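Local coordinates for polymeric immunoglobulin receptor (PDB 4NOF), which probably binds polymeric immunoglobulins such as dimeric IgA and carries them across epithelia, its released ectodomain being the secretory component, at residues F27-K41 with A88-D102. Residues are numbered along the deposited sequence; the frame is centred on the assembly and turned at random.
Sequences FKRENAPSKKSLCKK and AGLYICQAGEGPSAD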
loop_
_atom_site.group_PDB
_atom_site.type_symbol
_atom_site.label_atom_id
_atom_site.label_comp_id
_atom_site.label_asym_id
_atom_site.label_seq_id
_atom_site.Cartn_x
_atom_site.Cartn_y
_atom_site.Cartn_z
ATOM N N PHE A 27 -6.714 -4.371 -9.059
ATOM C CA PHE A 27 -7.308 -5.663 -8.804
ATOM C C PHE A 27 -8.297 -6.015 -9.919
ATOM O O PHE A 27 -8.604 -5.175 -10.770
ATOM C CB PHE A 27 -7.987 -5.705 -7.431
ATOM C CG PHE A 27 -9.093 -4.710 -7.256
ATOM C CD1 PHE A 27 -8.831 -3.405 -6.819
ATOM C CD2 PHE A 27 -10.391 -5.042 -7.566
ATOM C CE1 PHE A 27 -9.863 -2.469 -6.686
ATOM C CE2 PHE A 27 -11.431 -4.127 -7.409
ATOM C CZ PHE A 27 -11.176 -2.840 -6.978
ATOM N N LYS A 28 -8.830 -7.232 -9.835
ATOM C CA LYS A 28 -9.758 -7.771 -10.822
ATOM C C LYS A 28 -11.181 -7.811 -10.312
ATOM O O LYS A 28 -11.453 -7.781 -9.120
ATOM C CB LYS A 28 -9.347 -9.194 -11.221
ATOM C CG LYS A 28 -7.909 -9.334 -11.672
ATOM C CD LYS A 28 -7.646 -8.623 -12.975
ATOM C CE LYS A 28 -6.378 -9.164 -13.621
ATOM N NZ LYS A 28 -5.955 -8.253 -14.712
ATOM N N ARG A 29 -12.113 -7.926 -11.249
ATOM C CA ARG A 29 -13.544 -7.929 -10.912
ATOM C C ARG A 29 -13.942 -8.944 -9.835
ATOM O O ARG A 29 -14.722 -8.621 -8.943
ATOM C CB ARG A 29 -14.375 -8.123 -12.199
ATOM C CG ARG A 29 -15.842 -7.761 -12.051
ATOM C CD ARG A 29 -16.574 -7.877 -13.379
ATOM N NE ARG A 29 -16.755 -9.274 -13.791
ATOM C CZ ARG A 29 -15.982 -9.941 -14.651
ATOM N NH1 ARG A 29 -14.930 -9.363 -15.232
ATOM N NH2 ARG A 29 -16.270 -11.210 -14.936
ATOM N N GLU A 30 -13.349 -10.142 -9.878
ATOM C CA GLU A 30 -13.588 -11.199 -8.900
ATOM C C GLU A 30 -13.483 -10.712 -7.429
ATOM O O GLU A 30 -14.181 -11.208 -6.546
ATOM C CB GLU A 30 -12.601 -12.372 -9.186
ATOM C CG GLU A 30 -12.086 -13.148 -7.983
ATOM C CD GLU A 30 -11.166 -14.308 -8.362
ATOM O OE1 GLU A 30 -10.167 -14.099 -9.080
ATOM O OE2 GLU A 30 -11.441 -15.438 -7.919
ATOM N N ASN A 31 -12.626 -9.722 -7.186
ATOM C CA ASN A 31 -12.377 -9.226 -5.835
ATOM C C ASN A 31 -12.945 -7.856 -5.511
ATOM O O ASN A 31 -12.711 -7.329 -4.419
ATOM C CB ASN A 31 -10.865 -9.252 -5.556
ATOM C CG ASN A 31 -10.375 -10.657 -5.318
ATOM O OD1 ASN A 31 -10.851 -11.327 -4.411
ATOM N ND2 ASN A 31 -9.480 -11.125 -6.150
ATOM N N ALA A 32 -13.761 -7.319 -6.421
ATOM C CA ALA A 32 -14.414 -6.025 -6.233
ATOM C C ALA A 32 -15.219 -5.931 -4.938
ATOM O O ALA A 32 -15.138 -4.912 -4.262
ATOM C CB ALA A 32 -15.254 -5.648 -7.457
ATOM N N PRO A 33 -15.944 -6.997 -4.539
ATOM C CA PRO A 33 -16.652 -6.932 -3.256
ATOM C C PRO A 33 -15.814 -7.172 -1.974
ATOM O O PRO A 33 -16.337 -6.970 -0.890
ATOM C CB PRO A 33 -17.702 -8.069 -3.359
ATOM C CG PRO A 33 -17.572 -8.656 -4.712
ATOM C CD PRO A 33 -16.270 -8.223 -5.291
ATOM N N SER A 34 -14.547 -7.573 -2.118
ATOM C CA SER A 34 -13.733 -8.034 -1.017
ATOM C C SER A 34 -13.004 -6.882 -0.308
ATOM O O SER A 34 -12.945 -5.770 -0.796
ATOM C CB SER A 34 -12.660 -9.009 -1.500
ATOM O OG SER A 34 -13.080 -9.897 -2.529
ATOM N N LYS A 35 -12.456 -7.210 0.840
ATOM C CA LYS A 35 -11.674 -6.259 1.632
ATOM C C LYS A 35 -10.474 -5.800 0.814
ATOM O O LYS A 35 -9.872 -6.573 0.032
ATOM C CB LYS A 35 -11.212 -6.901 2.947
ATOM C CG LYS A 35 -10.464 -5.974 3.889
ATOM C CD LYS A 35 -10.181 -6.635 5.244
ATOM C CE LYS A 35 -9.168 -7.755 5.085
ATOM N NZ LYS A 35 -8.698 -8.280 6.401
ATOM N N LYS A 36 -10.157 -4.517 0.955
ATOM C CA LYS A 36 -9.011 -3.909 0.302
ATOM C C LYS A 36 -8.052 -3.518 1.391
ATOM O O LYS A 36 -8.472 -2.971 2.378
ATOM C CB LYS A 36 -9.375 -2.640 -0.471
ATOM C CG LYS A 36 -10.549 -2.714 -1.476
ATOM C CD LYS A 36 -10.398 -3.785 -2.490
ATOM C CE LYS A 36 -11.509 -3.656 -3.574
ATOM N NZ LYS A 36 -12.904 -3.692 -3.029
ATOM N N SER A 37 -6.763 -3.798 1.209
ATOM C CA SER A 37 -5.802 -3.537 2.285
ATOM C C SER A 37 -4.441 -3.193 1.709
ATOM O O SER A 37 -4.106 -3.570 0.582
ATOM C CB SER A 37 -5.672 -4.752 3.213
ATOM O OG SER A 37 -5.090 -5.883 2.593
ATOM N N LEU A 38 -3.661 -2.483 2.519
ATOM C CA LEU A 38 -2.229 -2.332 2.291
ATOM C C LEU A 38 -1.507 -2.815 3.534
ATOM O O LEU A 38 -1.895 -2.463 4.663
ATOM C CB LEU A 38 -1.869 -0.865 2.021
ATOM C CG LEU A 38 -0.414 -0.532 1.645
ATOM C CD1 LEU A 38 -0.081 -1.074 0.267
ATOM C CD2 LEU A 38 -0.149 0.968 1.730
ATOM N N CYS A 39 -0.469 -3.626 3.334
ATOM C CA CYS A 39 0.383 -4.040 4.438
ATOM C C CYS A 39 1.859 -3.820 4.111
ATOM O O CYS A 39 2.243 -3.684 2.945
ATOM C CB CYS A 39 0.134 -5.498 4.808
ATOM S SG CYS A 39 0.545 -6.723 3.557
ATOM N N LYS A 40 2.667 -3.764 5.167
ATOM C CA LYS A 40 4.095 -3.483 5.041
ATOM C C LYS A 40 4.853 -4.756 5.346
ATOM O O LYS A 40 4.623 -5.399 6.369
ATOM C CB LYS A 40 4.534 -2.365 5.988
ATOM C CG LYS A 40 5.978 -1.904 5.729
ATOM C CD LYS A 40 6.350 -0.673 6.507
ATOM C CE LYS A 40 7.646 0.010 6.044
ATOM N NZ LYS A 40 8.811 -0.847 6.172
ATOM N N LYS A 41 5.772 -5.124 4.484
ATOM C CA LYS A 41 6.576 -6.324 4.736
ATOM C C LYS A 41 7.607 -6.220 5.865
ATOM O O LYS A 41 8.319 -5.213 6.029
ATOM C CB LYS A 41 7.309 -6.732 3.483
ATOM C CG LYS A 41 6.399 -7.256 2.404
ATOM C CD LYS A 41 7.022 -8.422 1.663
ATOM C CE LYS A 41 6.866 -8.232 0.163
ATOM N NZ LYS A 41 7.208 -9.432 -0.639
ATOM N N ALA A 88 9.863 3.678 4.570
ATOM C CA ALA A 88 10.495 3.037 3.432
ATOM C C ALA A 88 10.413 1.539 3.530
ATOM O O ALA A 88 10.515 0.959 4.620
ATOM C CB ALA A 88 11.955 3.461 3.288
ATOM N N GLY A 89 10.318 0.908 2.356
ATOM C CA GLY A 89 10.407 -0.534 2.253
ATOM C C GLY A 89 9.301 -1.104 1.380
ATOM O O GLY A 89 8.602 -0.375 0.659
ATOM N N LEU A 90 9.161 -2.424 1.463
ATOM C CA LEU A 90 8.190 -3.151 0.644
ATOM C C LEU A 90 6.827 -3.188 1.296
ATOM O O LEU A 90 6.720 -3.350 2.514
ATOM C CB LEU A 90 8.631 -4.608 0.425
ATOM C CG LEU A 90 9.860 -4.766 -0.489
ATOM C CD1 LEU A 90 10.425 -6.187 -0.377
ATOM C CD2 LEU A 90 9.544 -4.382 -1.923
ATOM N N TYR A 91 5.801 -3.056 0.447
ATOM C CA TYR A 91 4.400 -3.149 0.819
ATOM C C TYR A 91 3.695 -4.076 -0.170
ATOM O O TYR A 91 4.168 -4.353 -1.272
ATOM C CB TYR A 91 3.723 -1.787 0.752
ATOM C CG TYR A 91 4.200 -0.734 1.732
ATOM C CD1 TYR A 91 5.422 -0.070 1.573
ATOM C CD2 TYR A 91 3.371 -0.322 2.782
ATOM C CE1 TYR A 91 5.802 0.903 2.452
ATOM C CE2 TYR A 91 3.749 0.682 3.646
ATOM C CZ TYR A 91 4.974 1.283 3.496
ATOM O OH TYR A 91 5.342 2.305 4.391
ATOM N N ILE A 92 2.541 -4.564 0.244
ATOM C CA ILE A 92 1.675 -5.380 -0.599
ATOM C C ILE A 92 0.266 -4.808 -0.554
ATOM O O ILE A 92 -0.306 -4.626 0.546
ATOM C CB ILE A 92 1.649 -6.882 -0.185
ATOM C CG1 ILE A 92 3.036 -7.511 -0.265
ATOM C CG2 ILE A 92 0.731 -7.635 -1.111
ATOM C CD1 ILE A 92 3.083 -8.935 0.297
ATOM N N CYS A 93 -0.257 -4.500 -1.734
ATOM C CA CYS A 93 -1.697 -4.199 -1.939
ATOM C C CYS A 93 -2.417 -5.501 -2.025
ATOM O O CYS A 93 -1.935 -6.417 -2.722
ATOM C CB CYS A 93 -1.943 -3.576 -3.290
ATOM S SG CYS A 93 -1.183 -2.001 -3.602
ATOM N N GLN A 94 -3.579 -5.593 -1.393
ATOM C CA GLN A 94 -4.396 -6.804 -1.561
ATOM C C GLN A 94 -5.853 -6.455 -1.716
ATOM O O GLN A 94 -6.395 -5.606 -0.987
ATOM C CB GLN A 94 -4.216 -7.738 -0.379
ATOM C CG GLN A 94 -4.833 -9.122 -0.578
ATOM C CD GLN A 94 -4.418 -10.125 0.493
ATOM O OE1 GLN A 94 -3.243 -10.408 0.661
ATOM N NE2 GLN A 94 -5.389 -10.687 1.198
ATOM N N ALA A 95 -6.499 -7.107 -2.671
ATOM C CA ALA A 95 -7.941 -7.076 -2.742
ATOM C C ALA A 95 -8.390 -8.510 -2.623
ATOM O O ALA A 95 -8.002 -9.337 -3.432
ATOM C CB ALA A 95 -8.412 -6.488 -4.052
ATOM N N GLY A 96 -9.177 -8.791 -1.599
ATOM C CA GLY A 96 -9.626 -10.162 -1.328
ATOM C C GLY A 96 -8.768 -10.830 -0.316
ATOM O O GLY A 96 -7.857 -10.245 0.199
ATOM N N GLU A 97 -9.075 -12.096 -0.037
ATOM C CA GLU A 97 -8.366 -12.857 0.968
ATOM C C GLU A 97 -8.032 -14.227 0.382
ATOM O O GLU A 97 -8.767 -14.741 -0.450
ATOM C CB GLU A 97 -9.246 -13.003 2.223
ATOM C CG GLU A 97 -9.493 -11.690 2.972
ATOM C CD GLU A 97 -10.659 -11.752 3.952
ATOM O OE1 GLU A 97 -11.252 -12.844 4.129
ATOM O OE2 GLU A 97 -10.986 -10.700 4.551
ATOM N N GLY A 98 -6.880 -14.756 0.770
ATOM C CA GLY A 98 -6.520 -16.127 0.446
ATOM C C GLY A 98 -5.942 -16.299 -0.946
ATOM O O GLY A 98 -5.451 -15.341 -1.563
ATOM N N PRO A 99 -6.014 -17.529 -1.472
ATOM C CA PRO A 99 -5.321 -17.854 -2.740
ATOM C C PRO A 99 -5.761 -17.065 -3.975
ATOM O O PRO A 99 -4.975 -16.927 -4.901
ATOM C CB PRO A 99 -5.652 -19.340 -2.939
ATOM C CG PRO A 99 -5.895 -19.855 -1.556
ATOM C CD PRO A 99 -6.539 -18.740 -0.795
ATOM N N SER A 100 -6.999 -16.599 -4.005
ATOM C CA SER A 100 -7.561 -15.860 -5.144
ATOM C C SER A 100 -7.472 -14.329 -4.987
ATOM O O SER A 100 -8.010 -13.589 -5.809
ATOM C CB SER A 100 -9.025 -16.217 -5.312
ATOM O OG SER A 100 -9.658 -16.054 -4.075
ATOM N N ALA A 101 -6.787 -13.874 -3.950
ATOM C CA ALA A 101 -6.629 -12.421 -3.746
ATOM C C ALA A 101 -5.779 -11.783 -4.844
ATOM O O ALA A 101 -4.842 -12.390 -5.360
ATOM C CB ALA A 101 -6.044 -12.145 -2.377
ATOM N N ASP A 102 -6.110 -10.556 -5.227
ATOM C CA ASP A 102 -5.273 -9.823 -6.167
ATOM C C ASP A 102 -4.249 -9.037 -5.353
ATOM O O ASP A 102 -4.640 -8.278 -4.465
ATOM C CB ASP A 102 -6.119 -8.894 -7.031
ATOM C CG ASP A 102 -7.132 -9.643 -7.898
ATOM O OD1 ASP A 102 -6.761 -10.658 -8.544
ATOM O OD2 ASP A 102 -8.309 -9.226 -7.921
HETATM O O HOH W 1 -8.505 -12.094 -9.735
HETATM O O HOH W 2 -10.302 -13.472 -2.995
HETATM O O HOH W 3 -7.387 -7.440 1.651
HETATM O O HOH W 4 -2.376 -6.102 2.026
HETATM O O HOH W 5 9.007 -3.257 4.294
#
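N31 and D102 lock the loop end of an antiparallel strand pair, 36-41 with 89-95, in the V-type immunoglobulin fold; by the usual naming these are strands C and F. The N31 amide suits this place because its two N-H groups point different ways: ND2 gives one to S100 O at 2.9 Å and the other to D102 OD2 at 2.8 Å. OD2 also accepts from K28 N, and the two donors reach it from opposite faces of the carboxylate, whose plane stands 84° from the N31 amide. Cut back to an alanine, N31 would probably leave S100 O and one face of the D102 carboxylate without their donor, with K28 N alone of this pair still on OD2. G96 lies against N31 OD1, where a CB would collide.

Along the strands, L38, Y91 and C93 face the core of the sandwich. L38, its CG swung away from the backbone N (chi1 -175°), lays CD2 against Y91 CD2 at 3.9 Å and turns CD1 toward the sulfur of C93, which is tied to C25 across the sandwich in the canonical disulfide. A95 is small enough to let F27 CB come within 3.5 Å of its own CB.

The other face is looser and wetter. There C39 is bonded to C46 through a second disulfide, and a water joins S37 OG to I92 O. At the loop end, K35 and E97 make only a long salt bridge, 3.8 Å from NZ to OE2. On the L38 face again, at the far end of the pair, K40 is long enough to cross one face of the Y91 ring with its aliphatic chain, CG 4.1 Å from the centroid, while the Y91 hydroxyl bonds to D87 O. Beyond the ring a bend at chi4 (-61°) brings K40 NZ to A88 O at 2.9 Å, approaching from above the carbonyl plane.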